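Local coordinates for ABC sugar transporter, periplasmic sugar binding protein (Legionella pneumophila subsp. pneumophila, PDB 3ROT) that probably binds a sugar in the periplasm and delivers it to an ABC importer, at residues Pro219-Val231 / Lys236-Phe248. Sequence-based numbering, arbitrary orientation.
Sequences PQVYSFDKTPNTV and KKLVNYVMDQQPF. With GOL (glycerol), chain C.
Asp225 OD1 is gripped from two directions: Gln245 NE2 donates to it over 2.7 Å, and a water that also takes the N-H of Gln245 donates to it as well. The amide meets the syn lone pair of OD1, and carboxylate and amide lie almost in one plane, 17° apart. The Gln245 chain is extended beyond CG (chi2 178°), which helps carry its amide over to the carboxylate. The other carboxylate oxygen, OD2, accepts from O3 of a bound glycerol, probably a crystallisation additive, which His11, Asp93, His142 and Arg148 also hold.

Behind this polar end, two neighbouring parallel strands illustrate how pairing brings residues just beyond their ends side by side. Ser223 N donates to Tyr241 O, while Ser223 O accepts from Met243 N, and the last bond, Asp225 N to Met243 O, is short at 2.7 Å. On one face of the sheet, Met243 CG sits 3.8 Å above the Phe224 ring, offset toward its rim, in a CH-pi contact, with helix 112-126 packed against both residues. On the other, Val242 CG2 presses on Thr230 CG2 at 3.5 Å, a tight fit that ties the strand to the start of helix 228-235.

At the far end, Asn240 ND2 donates two bent bonds, to Gln220 OE1 and to Tyr222 OH (141° at the hydrogen), both partners tilted out of its amide plane. The phenol is also hydrogen-bonded to Thr127.

Strand 220-224, helix 228-235 and strand 241-243 form a beta-alpha-beta unit at one border of a five-stranded parallel sheet. The polar residues gathered where its strands end, around the glycerol, are consistent with the interdomain sugar cleft of periplasmic binding proteins.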
ATOM      1  N   PRO A 219      21.384   5.791  -6.253  1.00 28.63           N
ATOM      2  CA  PRO A 219      21.188   5.733  -7.706  1.00 28.58           C
ATOM      3  C   PRO A 219      20.180   6.787  -8.170  1.00 27.85           C
ATOM      4  O   PRO A 219      19.426   7.337  -7.364  1.00 27.28           O
ATOM      5  CB  PRO A 219      20.657   4.327  -7.910  1.00 27.46           C
ATOM      6  CG  PRO A 219      19.748   4.189  -6.720  1.00 27.89           C
ATOM      7  CD  PRO A 219      20.609   4.731  -5.584  1.00 28.46           C
ATOM      8  N   GLN A 220      20.185   7.070  -9.467  1.00 27.14           N
ATOM      9  CA  GLN A 220      19.255   8.028 -10.045  1.00 24.56           C
ATOM     10  C   GLN A 220      18.023   7.213 -10.358  1.00 25.09           C
ATOM     11  O   GLN A 220      18.122   6.173 -11.007  1.00 24.18           O
ATOM     12  CB  GLN A 220      19.850   8.641 -11.310  1.00 26.97           C
ATOM     13  CG  GLN A 220      21.129   9.364 -11.012  1.00 31.35           C
ATOM     14  CD  GLN A 220      20.949  10.374  -9.903  1.00 34.01           C
ATOM     15  OE1 GLN A 220      20.343  11.424 -10.102  1.00 38.55           O
ATOM     16  NE2 GLN A 220      21.460  10.055  -8.718  1.00 37.02           N
ATOM     17  N   VAL A 221      16.868   7.690  -9.898  1.00 20.81           N
ATOM     18  CA  VAL A 221      15.626   6.956 -10.045  1.00 20.42           C
ATOM     19  C   VAL A 221      14.551   7.559 -10.955  1.00 20.39           C
ATOM     20  O   VAL A 221      14.269   8.761 -10.924  1.00 19.78           O
ATOM     21  CB  VAL A 221      15.012   6.704  -8.643  1.00 18.92           C
ATOM     22  CG1 VAL A 221      13.748   5.853  -8.760  1.00 17.87           C
ATOM     23  CG2 VAL A 221      16.049   6.025  -7.749  1.00 20.62           C
ATOM     24  N   TYR A 222      13.944   6.689 -11.750  1.00 19.21           N
ATOM     25  CA  TYR A 222      12.902   7.081 -12.690  1.00 22.33           C
ATOM     26  C   TYR A 222      11.682   6.197 -12.478  1.00 21.17           C
ATOM     27  O   TYR A 222      11.811   5.014 -12.158  1.00 22.45           O
ATOM     28  CB  TYR A 222      13.446   6.951 -14.117  1.00 20.35           C
ATOM     29  CG  TYR A 222      14.596   7.899 -14.345  1.00 21.42           C
ATOM     30  CD1 TYR A 222      14.370   9.198 -14.794  1.00 22.16           C
ATOM     31  CD2 TYR A 222      15.906   7.538 -14.002  1.00 23.94           C
ATOM     32  CE1 TYR A 222      15.400  10.117 -14.890  1.00 23.54           C
ATOM     33  CE2 TYR A 222      16.957   8.460 -14.100  1.00 23.76           C
ATOM     34  CZ  TYR A 222      16.688   9.748 -14.544  1.00 24.17           C
ATOM     35  OH  TYR A 222      17.687  10.675 -14.642  1.00 27.63           O
ATOM     36  N   SER A 223      10.495   6.757 -12.657  1.00 19.71           N
ATOM     37  CA  SER A 223       9.302   5.959 -12.425  1.00 21.90           C
ATOM     38  C   SER A 223       8.075   6.380 -13.240  1.00 21.49           C
ATOM     39  O   SER A 223       8.141   7.263 -14.103  1.00 21.48           O
ATOM     40  CB  SER A 223       8.967   5.986 -10.924  1.00 20.80           C
ATOM     41  OG  SER A 223       8.032   4.979 -10.588  1.00 23.31           O
ATOM     42  N   PHE A 224       6.960   5.723 -12.940  1.00 21.66           N
ATOM     43  CA  PHE A 224       5.679   5.996 -13.578  1.00 21.14           C
ATOM     44  C   PHE A 224       4.658   6.303 -12.492  1.00 20.67           C
ATOM     45  O   PHE A 224       4.647   5.659 -11.445  1.00 20.24           O
ATOM     46  CB  PHE A 224       5.194   4.773 -14.358  1.00 23.02           C
ATOM     47  CG  PHE A 224       5.918   4.547 -15.656  1.00 27.50           C
ATOM     48  CD1 PHE A 224       5.312   4.863 -16.866  1.00 30.03           C
ATOM     49  CD2 PHE A 224       7.203   4.019 -15.668  1.00 29.94           C
ATOM     50  CE1 PHE A 224       5.973   4.658 -18.076  1.00 31.82           C
ATOM     51  CE2 PHE A 224       7.872   3.812 -16.873  1.00 34.20           C
ATOM     52  CZ  PHE A 224       7.250   4.135 -18.081  1.00 30.96           C
ATOM     53  N   ASP A 225       3.813   7.293 -12.756  1.00 22.26           N
ATOM     54  CA  ASP A 225       2.728   7.689 -11.863  1.00 22.66           C
ATOM     55  C   ASP A 225       3.148   8.555 -10.698  1.00 22.47           C
ATOM     56  O   ASP A 225       3.899   8.120  -9.823  1.00 21.14           O
ATOM     57  CB  ASP A 225       1.995   6.454 -11.341  1.00 21.29           C
ATOM     58  CG  ASP A 225       1.663   5.468 -12.449  1.00 26.81           C
ATOM     59  OD1 ASP A 225       1.298   5.917 -13.558  1.00 25.77           O
ATOM     60  OD2 ASP A 225       1.759   4.248 -12.203  1.00 25.79           O
ATOM     61  N   LYS A 226       2.632   9.781 -10.688  1.00 21.62           N
ATOM     62  CA  LYS A 226       2.951  10.735  -9.639  1.00 24.47           C
ATOM     63  C   LYS A 226       2.038  10.583  -8.422  1.00 25.86           C
ATOM     64  O   LYS A 226       1.152  11.401  -8.194  1.00 26.44           O
ATOM     65  CB  LYS A 226       2.863  12.166 -10.179  1.00 26.33           C
ATOM     66  CG  LYS A 226       3.927  12.506 -11.224  1.00 28.58           C
ATOM     67  CD  LYS A 226       3.867  13.973 -11.638  1.00 30.13           C
ATOM     68  CE  LYS A 226       4.965  14.303 -12.643  1.00 33.61           C
ATOM     69  NZ  LYS A 226       4.956  15.735 -13.062  1.00 35.73           N
ATOM     70  N   THR A 227       2.256   9.519  -7.658  1.00 25.43           N
ATOM     71  CA  THR A 227       1.484   9.259  -6.444  1.00 23.47           C
ATOM     72  C   THR A 227       2.045  10.195  -5.367  1.00 23.28           C
ATOM     73  O   THR A 227       3.132  10.750  -5.533  1.00 22.75           O
ATOM     74  CB  THR A 227       1.671   7.804  -5.969  1.00 23.60           C
ATOM     75  OG1 THR A 227       3.050   7.585  -5.659  1.00 26.07           O
ATOM     76  CG2 THR A 227       1.240   6.819  -7.048  1.00 26.26           C
ATOM     77  N   PRO A 228       1.310  10.385  -4.258  1.00 21.98           N
ATOM     78  CA  PRO A 228       1.761  11.260  -3.171  1.00 22.76           C
ATOM     79  C   PRO A 228       3.196  10.997  -2.727  1.00 24.71           C
ATOM     80  O   PRO A 228       3.996  11.922  -2.604  1.00 26.05           O
ATOM     81  CB  PRO A 228       0.745  10.976  -2.066  1.00 22.20           C
ATOM     82  CG  PRO A 228      -0.520  10.792  -2.866  1.00 23.42           C
ATOM     83  CD  PRO A 228      -0.065   9.904  -4.009  1.00 20.56           C
ATOM     84  N   ASN A 229       3.529   9.736  -2.485  1.00 24.76           N
ATOM     85  CA  ASN A 229       4.880   9.410  -2.064  1.00 27.51           C
ATOM     86  C   ASN A 229       5.890   9.681  -3.179  1.00 26.03           C
ATOM     87  O   ASN A 229       7.012  10.106  -2.914  1.00 26.82           O
ATOM     88  CB  ASN A 229       4.979   7.950  -1.638  1.00 31.91           C
ATOM     89  CG  ASN A 229       6.217   7.689  -0.816  1.00 38.88           C
ATOM     90  OD1 ASN A 229       6.451   8.368   0.191  1.00 44.96           O
ATOM     91  ND2 ASN A 229       7.029   6.721  -1.235  1.00 39.85           N
ATOM     92  N   THR A 230       5.490   9.429  -4.422  1.00 25.01           N
ATOM     93  CA  THR A 230       6.362   9.661  -5.573  1.00 23.44           C
ATOM     94  C   THR A 230       6.660  11.162  -5.677  1.00 23.38           C
ATOM     95  O   THR A 230       7.802  11.569  -5.906  1.00 22.50           O
ATOM     96  CB  THR A 230       5.693   9.178  -6.887  1.00 23.30           C
ATOM     97  OG1 THR A 230       5.377   7.780  -6.778  1.00 24.94           O
ATOM     98  CG2 THR A 230       6.630   9.388  -8.089  1.00 23.26           C
ATOM     99  N   VAL A 231       5.631  11.980  -5.491  1.00 21.93           N
ATOM    100  CA  VAL A 231       5.780  13.432  -5.551  1.00 22.70           C
ATOM    101  C   VAL A 231       6.713  13.908  -4.437  1.00 21.88           C
ATOM    102  O   VAL A 231       7.539  14.798  -4.634  1.00 23.44           O
ATOM    103  CB  VAL A 231       4.400  14.130  -5.414  1.00 23.62           C
ATOM    104  CG1 VAL A 231       4.573  15.634  -5.275  1.00 23.88           C
ATOM    105  CG2 VAL A 231       3.549  13.816  -6.635  1.00 24.05           C
ATOM    106  N   LYS A 236      12.332  15.811  -2.826  1.00 30.87           N
ATOM    107  CA  LYS A 236      13.552  15.563  -2.057  1.00 32.76           C
ATOM    108  C   LYS A 236      14.734  15.203  -2.959  1.00 32.83           C
ATOM    109  O   LYS A 236      15.823  14.892  -2.474  1.00 32.15           O
ATOM    110  CB  LYS A 236      13.334  14.426  -1.065  1.00 32.81           C
ATOM    111  CG  LYS A 236      12.292  14.709  -0.005  1.00 35.68           C
ATOM    112  CD  LYS A 236      12.092  13.506   0.889  1.00 36.78           C
ATOM    113  CE  LYS A 236      11.177  13.842   2.047  1.00 39.60           C
ATOM    114  NZ  LYS A 236      11.752  14.934   2.878  1.00 40.08           N
ATOM    115  N   LYS A 237      14.506  15.243  -4.268  1.00 33.55           N
ATOM    116  CA  LYS A 237      15.529  14.908  -5.259  1.00 35.18           C
ATOM    117  C   LYS A 237      16.055  13.477  -5.148  1.00 33.29           C
ATOM    118  O   LYS A 237      17.219  13.199  -5.449  1.00 31.88           O
ATOM    119  CB  LYS A 237      16.698  15.899  -5.196  1.00 39.18           C
ATOM    120  CG  LYS A 237      16.329  17.311  -5.638  1.00 43.11           C
ATOM    121  CD  LYS A 237      17.555  18.206  -5.731  1.00 48.26           C
ATOM    122  CE  LYS A 237      17.174  19.635  -6.098  1.00 50.15           C
ATOM    123  NZ  LYS A 237      16.403  19.695  -7.371  1.00 52.23           N
ATOM    124  N   LEU A 238      15.188  12.566  -4.727  1.00 30.02           N
ATOM    125  CA  LEU A 238      15.572  11.167  -4.615  1.00 28.15           C
ATOM    126  C   LEU A 238      15.094  10.420  -5.861  1.00 27.04           C
ATOM    127  O   LEU A 238      15.482   9.283  -6.100  1.00 26.99           O
ATOM    128  CB  LEU A 238      14.973  10.552  -3.344  1.00 29.15           C
ATOM    129  CG  LEU A 238      15.520  11.113  -2.026  1.00 28.57           C
ATOM    130  CD1 LEU A 238      14.779  10.478  -0.854  1.00 28.94           C
ATOM    131  CD2 LEU A 238      17.013  10.838  -1.926  1.00 27.39           C
ATOM    132  N   VAL A 239      14.239  11.085  -6.635  1.00 27.13           N
ATOM    133  CA  VAL A 239      13.671  10.569  -7.887  1.00 26.61           C
ATOM    134  C   VAL A 239      13.782  11.735  -8.873  1.00 26.70           C
ATOM    135  O   VAL A 239      13.368  12.851  -8.562  1.00 25.70           O
ATOM    136  CB  VAL A 239      12.178  10.162  -7.712  1.00 25.96           C
ATOM    137  CG1 VAL A 239      11.525   9.926  -9.074  1.00 25.41           C
ATOM    138  CG2 VAL A 239      12.080   8.892  -6.864  1.00 25.12           C
ATOM    139  N   ASN A 240      14.346  11.470 -10.049  1.00 25.60           N
ATOM    140  CA  ASN A 240      14.578  12.498 -11.069  1.00 26.05           C
ATOM    141  C   ASN A 240      13.432  12.904 -11.990  1.00 26.43           C
ATOM    142  O   ASN A 240      13.256  14.092 -12.281  1.00 26.32           O
ATOM    143  CB  ASN A 240      15.758  12.083 -11.958  1.00 28.08           C
ATOM    144  CG  ASN A 240      17.096  12.299 -11.296  1.00 31.56           C
ATOM    145  OD1 ASN A 240      17.192  12.416 -10.077  1.00 33.66           O
ATOM    146  ND2 ASN A 240      18.148  12.336 -12.101  1.00 33.03           N
ATOM    147  N   TYR A 241      12.680  11.920 -12.472  1.00 24.88           N
ATOM    148  CA  TYR A 241      11.599  12.185 -13.404  1.00 24.97           C
ATOM    149  C   TYR A 241      10.576  11.065 -13.365  1.00 24.47           C
ATOM    150  O   TYR A 241      10.926   9.886 -13.295  1.00 24.69           O
ATOM    151  CB  TYR A 241      12.170  12.293 -14.817  1.00 28.30           C
ATOM    152  CG  TYR A 241      11.251  12.938 -15.814  1.00 29.40           C
ATOM    153  CD1 TYR A 241      11.165  14.325 -15.910  1.00 29.43           C
ATOM    154  CD2 TYR A 241      10.468  12.166 -16.667  1.00 31.56           C
ATOM    155  CE1 TYR A 241      10.322  14.929 -16.832  1.00 32.20           C
ATOM    156  CE2 TYR A 241       9.619  12.764 -17.597  1.00 33.71           C
ATOM    157  CZ  TYR A 241       9.557  14.145 -17.673  1.00 33.12           C
ATOM    158  OH  TYR A 241       8.755  14.745 -18.615  1.00 38.79           O
ATOM    159  N   VAL A 242       9.304  11.434 -13.434  1.00 23.35           N
ATOM    160  CA  VAL A 242       8.231  10.451 -13.391  1.00 21.27           C
ATOM    161  C   VAL A 242       7.204  10.699 -14.482  1.00 23.56           C
ATOM    162  O   VAL A 242       6.738  11.823 -14.661  1.00 23.93           O
ATOM    163  CB  VAL A 242       7.514  10.489 -12.029  1.00 23.04           C
ATOM    164  CG1 VAL A 242       6.382   9.490 -12.009  1.00 22.04           C
ATOM    165  CG2 VAL A 242       8.517  10.192 -10.907  1.00 23.34           C
HETATM  166  N   MSE A 243       6.866   9.639 -15.208  1.00 22.46           N
HETATM  167  CA  MSE A 243       5.885   9.716 -16.275  1.00 24.93           C
HETATM  168  C   MSE A 243       4.485   9.821 -15.684  1.00 23.68           C
HETATM  169  O   MSE A 243       4.128   9.071 -14.779  1.00 24.23           O
HETATM  170  CB  MSE A 243       5.960   8.469 -17.157  1.00 27.06           C
HETATM  171  CG  MSE A 243       7.307   8.262 -17.844  1.00 32.01           C
HETATM  172 SE   MSE A 243       7.747   9.767 -18.927  1.00 38.57          SE
HETATM  173  CE  MSE A 243       6.540   9.438 -20.393  1.00 37.85           C
ATOM    174  N   ASP A 244       3.692  10.749 -16.195  1.00 23.24           N
ATOM    175  CA  ASP A 244       2.331  10.898 -15.704  1.00 24.87           C
ATOM    176  C   ASP A 244       1.327  10.508 -16.788  1.00 24.22           C
ATOM    177  O   ASP A 244       1.325  11.094 -17.866  1.00 25.82           O
ATOM    178  CB  ASP A 244       2.086  12.344 -15.258  1.00 27.93           C
ATOM    179  CG  ASP A 244       0.683  12.553 -14.722  1.00 31.73           C
ATOM    180  OD1 ASP A 244       0.112  11.603 -14.153  1.00 36.41           O
ATOM    181  OD2 ASP A 244       0.152  13.669 -14.856  1.00 37.41           O
ATOM    182  N   GLN A 245       0.487   9.515 -16.494  1.00 23.26           N
ATOM    183  CA  GLN A 245      -0.541   9.055 -17.435  1.00 24.50           C
ATOM    184  C   GLN A 245      -1.879   9.779 -17.187  1.00 24.09           C
ATOM    185  O   GLN A 245      -2.837   9.571 -17.920  1.00 22.12           O
ATOM    186  CB  GLN A 245      -0.799   7.548 -17.281  1.00 26.19           C
ATOM    187  CG  GLN A 245       0.429   6.675 -17.131  1.00 29.25           C
ATOM    188  CD  GLN A 245       0.068   5.209 -16.938  1.00 32.04           C
ATOM    189  OE1 GLN A 245      -0.500   4.584 -17.827  1.00 31.23           O
ATOM    190  NE2 GLN A 245       0.389   4.661 -15.766  1.00 31.59           N
ATOM    191  N   GLN A 246      -1.932  10.609 -16.148  1.00 23.18           N
ATOM    192  CA  GLN A 246      -3.149  11.344 -15.780  1.00 22.84           C
ATOM    193  C   GLN A 246      -4.341  10.411 -15.542  1.00 21.06           C
ATOM    194  O   GLN A 246      -5.333  10.471 -16.264  1.00 22.91           O
ATOM    195  CB  GLN A 246      -3.526  12.376 -16.857  1.00 23.77           C
ATOM    196  CG  GLN A 246      -2.473  13.452 -17.075  1.00 24.33           C
ATOM    197  CD  GLN A 246      -3.003  14.668 -17.801  1.00 26.95           C
ATOM    198  OE1 GLN A 246      -3.215  14.646 -19.018  1.00 25.72           O
ATOM    199  NE2 GLN A 246      -3.228  15.740 -17.053  1.00 24.94           N
ATOM    200  N   PRO A 247      -4.255   9.537 -14.529  1.00 19.78           N
ATOM    201  CA  PRO A 247      -5.348   8.600 -14.224  1.00 20.23           C
ATOM    202  C   PRO A 247      -6.724   9.225 -13.958  1.00 20.34           C
ATOM    203  O   PRO A 247      -7.746   8.654 -14.334  1.00 19.96           O
ATOM    204  CB  PRO A 247      -4.820   7.818 -13.013  1.00 17.81           C
ATOM    205  CG  PRO A 247      -3.751   8.700 -12.433  1.00 17.74           C
ATOM    206  CD  PRO A 247      -3.093   9.285 -13.660  1.00 17.76           C
ATOM    207  N   PHE A 248      -6.749  10.387 -13.313  1.00 20.79           N
ATOM    208  CA  PHE A 248      -8.012  11.063 -13.025  1.00 22.93           C
ATOM    209  C   PHE A 248      -8.743  11.353 -14.339  1.00 23.75           C
ATOM    210  O   PHE A 248      -9.943  11.102 -14.470  1.00 22.61           O
ATOM    211  CB  PHE A 248      -7.762  12.376 -12.276  1.00 24.47           C
ATOM    212  CG  PHE A 248      -9.020  13.107 -11.899  1.00 27.13           C
ATOM    213  CD1 PHE A 248      -9.545  13.002 -10.610  1.00 29.37           C
ATOM    214  CD2 PHE A 248      -9.698  13.883 -12.839  1.00 27.09           C
ATOM    215  CE1 PHE A 248     -10.734  13.663 -10.264  1.00 28.98           C
ATOM    216  CE2 PHE A 248     -10.886  14.546 -12.506  1.00 26.93           C
ATOM    217  CZ  PHE A 248     -11.403  14.433 -11.215  1.00 26.99           C
TER
HETATM  218  C1  GOL C 317      -1.010  -0.337 -13.888  1.00 24.83           C
HETATM  219  O1  GOL C 317      -1.727  -1.050 -14.865  1.00 23.49           O
HETATM  220  C2  GOL C 317      -0.812   1.139 -14.272  1.00 27.30           C
HETATM  221  O2  GOL C 317      -0.404   1.278 -15.620  1.00 25.35           O
HETATM  222  C3  GOL C 317       0.208   1.763 -13.325  1.00 24.31           C
HETATM  223  O3  GOL C 317       1.271   2.347 -14.037  1.00 24.04           O
HETATM  224  O   HOH W   1      18.081   8.730  -5.349  1.00 30.22           O
HETATM  225  O   HOH W   2      16.831  10.388  -8.668  1.00 27.72           O
HETATM  226  O   HOH W   3       0.131   8.427 -13.920  1.00 22.52           O
HETATM  227  O   HOH W   4      -0.051  10.329 -12.037  1.00 23.83           O